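Local coordinates for protein epsilon (Streptococcus pyogenes, PDB 1GVN) that neutralises the cognate zeta toxin as the antitoxin of a type II toxin-antitoxin system that kills cells which have lost the plasmid, at residues Y5-L17 with L58-H70. Numbering follows the deposited sequence.
Sequences YEKTFEIEIINEL and LFDYSLEELQAVH
His70 and Ile14 lie where the backbones of helix 5-17 and helix 63-70 come nearest, with CA atoms 5.5 Å apart. The two helix axes run nearly parallel, 20° apart and 9.8 Å at closest approach. A short 3-10 turn, 58-60, precedes the second helix and also rests on the first. Ser62 and Glu65 form a capping box at the start of helix 63-70. Packing is knobs-into-holes: Leu66 enters a hole formed by Lys7, Glu10, Ile11 and Ile14. His70 fills the next, among Glu10, Ile13, Ile14 and Leu17. This joins the first and last helices of the all-helical antitoxin.

Glu10 bends at chi2 (69°), which brings its carboxylate to the His70 ring. His70 ND1 donates to Glu10 OE2 at 2.8 Å. The acceptor lies in the ring plane, but the N-H arrives from above the carboxylate plane. His70 NE2 bonds an acidic side chain of the other protein in the complex, so both ring nitrogens are held. A water links Glu10 OE1 to Gln67 NE2. Ile11 CD1 reaches Phe59 CD1 at 3.6 Å. Ile14 CD1 packs on Val69 CG1 at 3.8 Å, while Ile14 CG2 touches Leu58 CD1.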
loop_
_atom_site.group_PDB
_atom_site.type_symbol
_atom_site.label_atom_id
_atom_site.label_comp_id
_atom_site.label_asym_id
_atom_site.label_seq_id
_atom_site.Cartn_x
_atom_site.Cartn_y
_atom_site.Cartn_z
ATOM N N TYR A 5 -10.316 14.631 21.249
ATOM C CA TYR A 5 -9.466 13.622 21.865
ATOM C C TYR A 5 -9.541 12.336 21.056
ATOM O O TYR A 5 -8.556 11.614 20.916
ATOM C CB TYR A 5 -9.903 13.338 23.301
ATOM C CG TYR A 5 -9.070 12.271 23.968
ATOM C CD1 TYR A 5 -7.695 12.437 24.139
ATOM C CD2 TYR A 5 -9.647 11.081 24.407
ATOM C CE1 TYR A 5 -6.917 11.445 24.727
ATOM C CE2 TYR A 5 -8.878 10.082 24.995
ATOM C CZ TYR A 5 -7.515 10.269 25.151
ATOM O OH TYR A 5 -6.750 9.277 25.720
ATOM N N GLU A 6 -10.722 12.055 20.525
ATOM C CA GLU A 6 -10.922 10.855 19.732
ATOM C C GLU A 6 -9.995 10.824 18.519
ATOM O O GLU A 6 -9.360 9.803 18.241
ATOM C CB GLU A 6 -12.377 10.779 19.283
ATOM C CG GLU A 6 -12.711 9.571 18.439
ATOM C CD GLU A 6 -14.204 9.354 18.332
ATOM O OE1 GLU A 6 -14.923 10.319 17.989
ATOM O OE2 GLU A 6 -14.654 8.218 18.592
ATOM N N LYS A 7 -9.915 11.940 17.800
ATOM C CA LYS A 7 -9.060 12.020 16.620
ATOM C C LYS A 7 -7.593 12.030 17.026
ATOM O O LYS A 7 -6.753 11.412 16.373
ATOM C CB LYS A 7 -9.375 13.278 15.806
ATOM C CG LYS A 7 -10.706 13.244 15.066
ATOM C CD LYS A 7 -10.844 14.462 14.154
ATOM C CE LYS A 7 -10.826 15.759 14.951
ATOM N NZ LYS A 7 -10.702 16.958 14.077
ATOM N N THR A 8 -7.293 12.738 18.110
ATOM C CA THR A 8 -5.936 12.828 18.624
ATOM C C THR A 8 -5.424 11.443 19.003
ATOM O O THR A 8 -4.279 11.099 18.717
ATOM C CB THR A 8 -5.870 13.739 19.875
ATOM O OG1 THR A 8 -6.173 15.085 19.498
ATOM C CG2 THR A 8 -4.480 13.687 20.509
ATOM N N PHE A 9 -6.274 10.653 19.652
ATOM C CA PHE A 9 -5.889 9.309 20.066
ATOM C C PHE A 9 -5.654 8.434 18.833
ATOM O O PHE A 9 -4.686 7.668 18.771
ATOM C CB PHE A 9 -6.978 8.694 20.956
ATOM C CG PHE A 9 -6.623 7.335 21.499
ATOM C CD1 PHE A 9 -6.866 6.186 20.755
ATOM C CD2 PHE A 9 -6.031 7.207 22.753
ATOM C CE1 PHE A 9 -6.526 4.926 21.252
ATOM C CE2 PHE A 9 -5.687 5.950 23.260
ATOM C CZ PHE A 9 -5.934 4.811 22.508
ATOM N N GLU A 10 -6.540 8.555 17.851
ATOM C CA GLU A 10 -6.412 7.785 16.618
ATOM C C GLU A 10 -5.069 8.120 15.972
ATOM O O GLU A 10 -4.352 7.236 15.512
ATOM C CB GLU A 10 -7.542 8.142 15.652
ATOM C CG GLU A 10 -7.717 7.156 14.501
ATOM C CD GLU A 10 -8.247 5.809 14.963
ATOM O OE1 GLU A 10 -8.710 5.716 16.121
ATOM O OE2 GLU A 10 -8.216 4.846 14.168
ATOM N N ILE A 11 -4.731 9.406 15.944
ATOM C CA ILE A 11 -3.474 9.850 15.355
ATOM C C ILE A 11 -2.263 9.314 16.120
ATOM O O ILE A 11 -1.257 8.942 15.516
ATOM C CB ILE A 11 -3.414 11.395 15.286
ATOM C CG1 ILE A 11 -4.428 11.892 14.245
ATOM C CG2 ILE A 11 -1.997 11.857 14.945
ATOM C CD1 ILE A 11 -4.508 13.398 14.104
ATOM N N GLU A 12 -2.359 9.265 17.444
ATOM C CA GLU A 12 -1.254 8.761 18.250
ATOM C C GLU A 12 -1.006 7.286 17.940
ATOM O O GLU A 12 0.141 6.841 17.864
ATOM C CB GLU A 12 -1.554 8.940 19.741
ATOM C CG GLU A 12 -0.382 8.601 20.656
ATOM C CD GLU A 12 -0.474 7.207 21.266
ATOM O OE1 GLU A 12 -0.694 6.229 20.518
ATOM O OE2 GLU A 12 -0.317 7.089 22.503
ATOM N N ILE A 13 -2.081 6.527 17.765
ATOM C CA ILE A 13 -1.953 5.103 17.460
ATOM C C ILE A 13 -1.360 4.934 16.061
ATOM O O ILE A 13 -0.448 4.133 15.861
ATOM C CB ILE A 13 -3.325 4.387 17.537
ATOM C CG1 ILE A 13 -3.864 4.446 18.972
ATOM C CG2 ILE A 13 -3.194 2.932 17.087
ATOM C CD1 ILE A 13 -2.986 3.759 20.005
ATOM N N ILE A 14 -1.873 5.694 15.097
ATOM C CA ILE A 14 -1.362 5.625 13.732
ATOM C C ILE A 14 0.140 5.885 13.711
ATOM O O ILE A 14 0.896 5.128 13.111
ATOM C CB ILE A 14 -2.040 6.664 12.807
ATOM C CG1 ILE A 14 -3.494 6.269 12.555
ATOM C CG2 ILE A 14 -1.273 6.770 11.474
ATOM C CD1 ILE A 14 -4.292 7.326 11.836
ATOM N N ASN A 15 0.572 6.957 14.367
ATOM C CA ASN A 15 1.988 7.296 14.382
ATOM C C ASN A 15 2.848 6.196 14.986
ATOM O O ASN A 15 3.950 5.943 14.513
ATOM C CB ASN A 15 2.220 8.621 15.113
ATOM C CG ASN A 15 1.764 9.816 14.296
ATOM O OD1 ASN A 15 1.793 9.779 13.066
ATOM N ND2 ASN A 15 1.357 10.885 14.972
ATOM N N GLU A 16 2.349 5.530 16.020
ATOM C CA GLU A 16 3.119 4.454 16.626
ATOM C C GLU A 16 3.182 3.245 15.701
ATOM O O GLU A 16 4.253 2.681 15.479
ATOM C CB GLU A 16 2.518 4.040 17.970
ATOM C CG GLU A 16 2.844 4.992 19.106
ATOM C CD GLU A 16 2.504 4.409 20.471
ATOM O OE1 GLU A 16 2.907 3.256 20.738
ATOM O OE2 GLU A 16 1.843 5.105 21.274
ATOM N N LEU A 17 2.039 2.852 15.151
ATOM C CA LEU A 17 2.006 1.696 14.263
ATOM C C LEU A 17 2.789 1.925 12.975
ATOM O O LEU A 17 3.547 1.056 12.544
ATOM C CB LEU A 17 0.562 1.318 13.926
ATOM C CG LEU A 17 0.372 0.151 12.952
ATOM C CD1 LEU A 17 1.038 -1.104 13.496
ATOM C CD2 LEU A 17 -1.129 -0.085 12.733
ATOM N N LEU A 58 -1.995 14.306 9.014
ATOM C CA LEU A 58 -3.139 13.682 9.659
ATOM C C LEU A 58 -4.047 14.649 10.400
ATOM O O LEU A 58 -5.204 14.334 10.655
ATOM C CB LEU A 58 -2.664 12.587 10.618
ATOM C CG LEU A 58 -1.801 11.487 9.992
ATOM C CD1 LEU A 58 -1.317 10.533 11.085
ATOM C CD2 LEU A 58 -2.606 10.735 8.931
ATOM N N PHE A 59 -3.534 15.825 10.744
ATOM C CA PHE A 59 -4.344 16.796 11.468
ATOM C C PHE A 59 -5.425 17.423 10.599
ATOM O O PHE A 59 -6.317 18.107 11.099
ATOM C CB PHE A 59 -3.446 17.882 12.067
ATOM C CG PHE A 59 -2.451 17.351 13.055
ATOM C CD1 PHE A 59 -2.881 16.654 14.179
ATOM C CD2 PHE A 59 -1.086 17.505 12.841
ATOM C CE1 PHE A 59 -1.968 16.110 15.077
ATOM C CE2 PHE A 59 -0.164 16.967 13.728
ATOM C CZ PHE A 59 -0.606 16.266 14.852
ATOM N N ASP A 60 -5.357 17.167 9.299
ATOM C CA ASP A 60 -6.325 17.717 8.357
ATOM C C ASP A 60 -7.417 16.702 8.015
ATOM O O ASP A 60 -8.381 17.026 7.317
ATOM C CB ASP A 60 -5.585 18.160 7.086
ATOM C CG ASP A 60 -6.518 18.674 6.004
ATOM O OD1 ASP A 60 -7.317 19.593 6.287
ATOM O OD2 ASP A 60 -6.443 18.161 4.864
ATOM N N TYR A 61 -7.271 15.481 8.524
ATOM C CA TYR A 61 -8.225 14.408 8.251
ATOM C C TYR A 61 -9.396 14.287 9.213
ATOM O O TYR A 61 -9.281 14.590 10.400
ATOM C CB TYR A 61 -7.503 13.056 8.218
ATOM C CG TYR A 61 -6.691 12.786 6.972
ATOM C CD1 TYR A 61 -6.616 13.721 5.938
ATOM C CD2 TYR A 61 -6.012 11.579 6.817
ATOM C CE1 TYR A 61 -5.888 13.457 4.780
ATOM C CE2 TYR A 61 -5.283 11.308 5.666
ATOM C CZ TYR A 61 -5.225 12.249 4.651
ATOM O OH TYR A 61 -4.504 11.977 3.509
ATOM N N SER A 62 -10.522 13.824 8.683
ATOM C CA SER A 62 -11.715 13.608 9.485
ATOM C C SER A 62 -11.466 12.312 10.245
ATOM O O SER A 62 -10.510 11.589 9.951
ATOM C CB SER A 62 -12.940 13.442 8.585
ATOM O OG SER A 62 -12.811 12.289 7.762
ATOM N N LEU A 63 -12.323 12.013 11.213
ATOM C CA LEU A 63 -12.169 10.796 11.991
ATOM C C LEU A 63 -12.276 9.575 11.085
ATOM O O LEU A 63 -11.559 8.596 11.269
ATOM C CB LEU A 63 -13.235 10.725 13.083
ATOM C CG LEU A 63 -13.274 9.424 13.888
ATOM C CD1 LEU A 63 -11.940 9.206 14.588
ATOM C CD2 LEU A 63 -14.409 9.489 14.903
ATOM N N GLU A 64 -13.173 9.641 10.105
ATOM C CA GLU A 64 -13.363 8.535 9.174
ATOM C C GLU A 64 -12.106 8.323 8.336
ATOM O O GLU A 64 -11.702 7.191 8.085
ATOM C CB GLU A 64 -14.554 8.807 8.252
ATOM C CG GLU A 64 -15.916 8.802 8.950
ATOM C CD GLU A 64 -16.070 9.912 9.983
ATOM O OE1 GLU A 64 -15.892 11.100 9.623
ATOM O OE2 GLU A 64 -16.378 9.596 11.154
ATOM N N GLU A 65 -11.495 9.416 7.896
ATOM C CA GLU A 65 -10.287 9.309 7.093
ATOM C C GLU A 65 -9.143 8.752 7.938
ATOM O O GLU A 65 -8.297 8.018 7.436
ATOM C CB GLU A 65 -9.906 10.676 6.520
ATOM C CG GLU A 65 -10.883 11.194 5.476
ATOM C CD GLU A 65 -10.497 12.563 4.948
ATOM O OE1 GLU A 65 -10.263 13.471 5.773
ATOM O OE2 GLU A 65 -10.433 12.734 3.711
ATOM N N LEU A 66 -9.127 9.093 9.225
ATOM C CA LEU A 66 -8.082 8.604 10.119
ATOM C C LEU A 66 -8.227 7.104 10.360
ATOM O O LEU A 66 -7.232 6.379 10.455
ATOM C CB LEU A 66 -8.130 9.349 11.455
ATOM C CG LEU A 66 -7.718 10.823 11.413
ATOM C CD1 LEU A 66 -7.921 11.447 12.777
ATOM C CD2 LEU A 66 -6.255 10.944 10.980
ATOM N N GLN A 67 -9.470 6.636 10.449
ATOM C CA GLN A 67 -9.722 5.225 10.680
ATOM C C GLN A 67 -9.301 4.436 9.444
ATOM O O GLN A 67 -8.841 3.299 9.550
ATOM C CB GLN A 67 -11.204 5.006 11.007
ATOM C CG GLN A 67 -11.657 5.783 12.243
ATOM C CD GLN A 67 -13.152 5.688 12.487
ATOM O OE1 GLN A 67 -13.952 5.862 11.569
ATOM N NE2 GLN A 67 -13.535 5.423 13.730
ATOM N N ALA A 68 -9.447 5.049 8.275
ATOM C CA ALA A 68 -9.035 4.406 7.035
ATOM C C ALA A 68 -7.508 4.336 7.034
ATOM O O ALA A 68 -6.930 3.310 6.690
ATOM C CB ALA A 68 -9.522 5.201 5.834
ATOM N N VAL A 69 -6.858 5.429 7.428
ATOM C CA VAL A 69 -5.399 5.453 7.476
ATOM C C VAL A 69 -4.915 4.396 8.454
ATOM O O VAL A 69 -3.931 3.706 8.202
ATOM C CB VAL A 69 -4.862 6.826 7.933
ATOM C CG1 VAL A 69 -3.366 6.734 8.220
ATOM C CG2 VAL A 69 -5.109 7.860 6.852
ATOM N N HIS A 70 -5.621 4.270 9.574
ATOM C CA HIS A 70 -5.263 3.291 10.587
ATOM C C HIS A 70 -5.321 1.883 9.982
ATOM O O HIS A 70 -4.436 1.062 10.220
ATOM C CB HIS A 70 -6.213 3.414 11.784
ATOM C CG HIS A 70 -5.777 2.640 12.989
ATOM N ND1 HIS A 70 -6.379 2.786 14.222
ATOM C CD2 HIS A 70 -4.812 1.706 13.151
ATOM C CE1 HIS A 70 -5.803 1.972 15.089
ATOM N NE2 HIS A 70 -4.850 1.305 14.464
HETATM O O HOH W 1 -11.744 5.033 15.786
#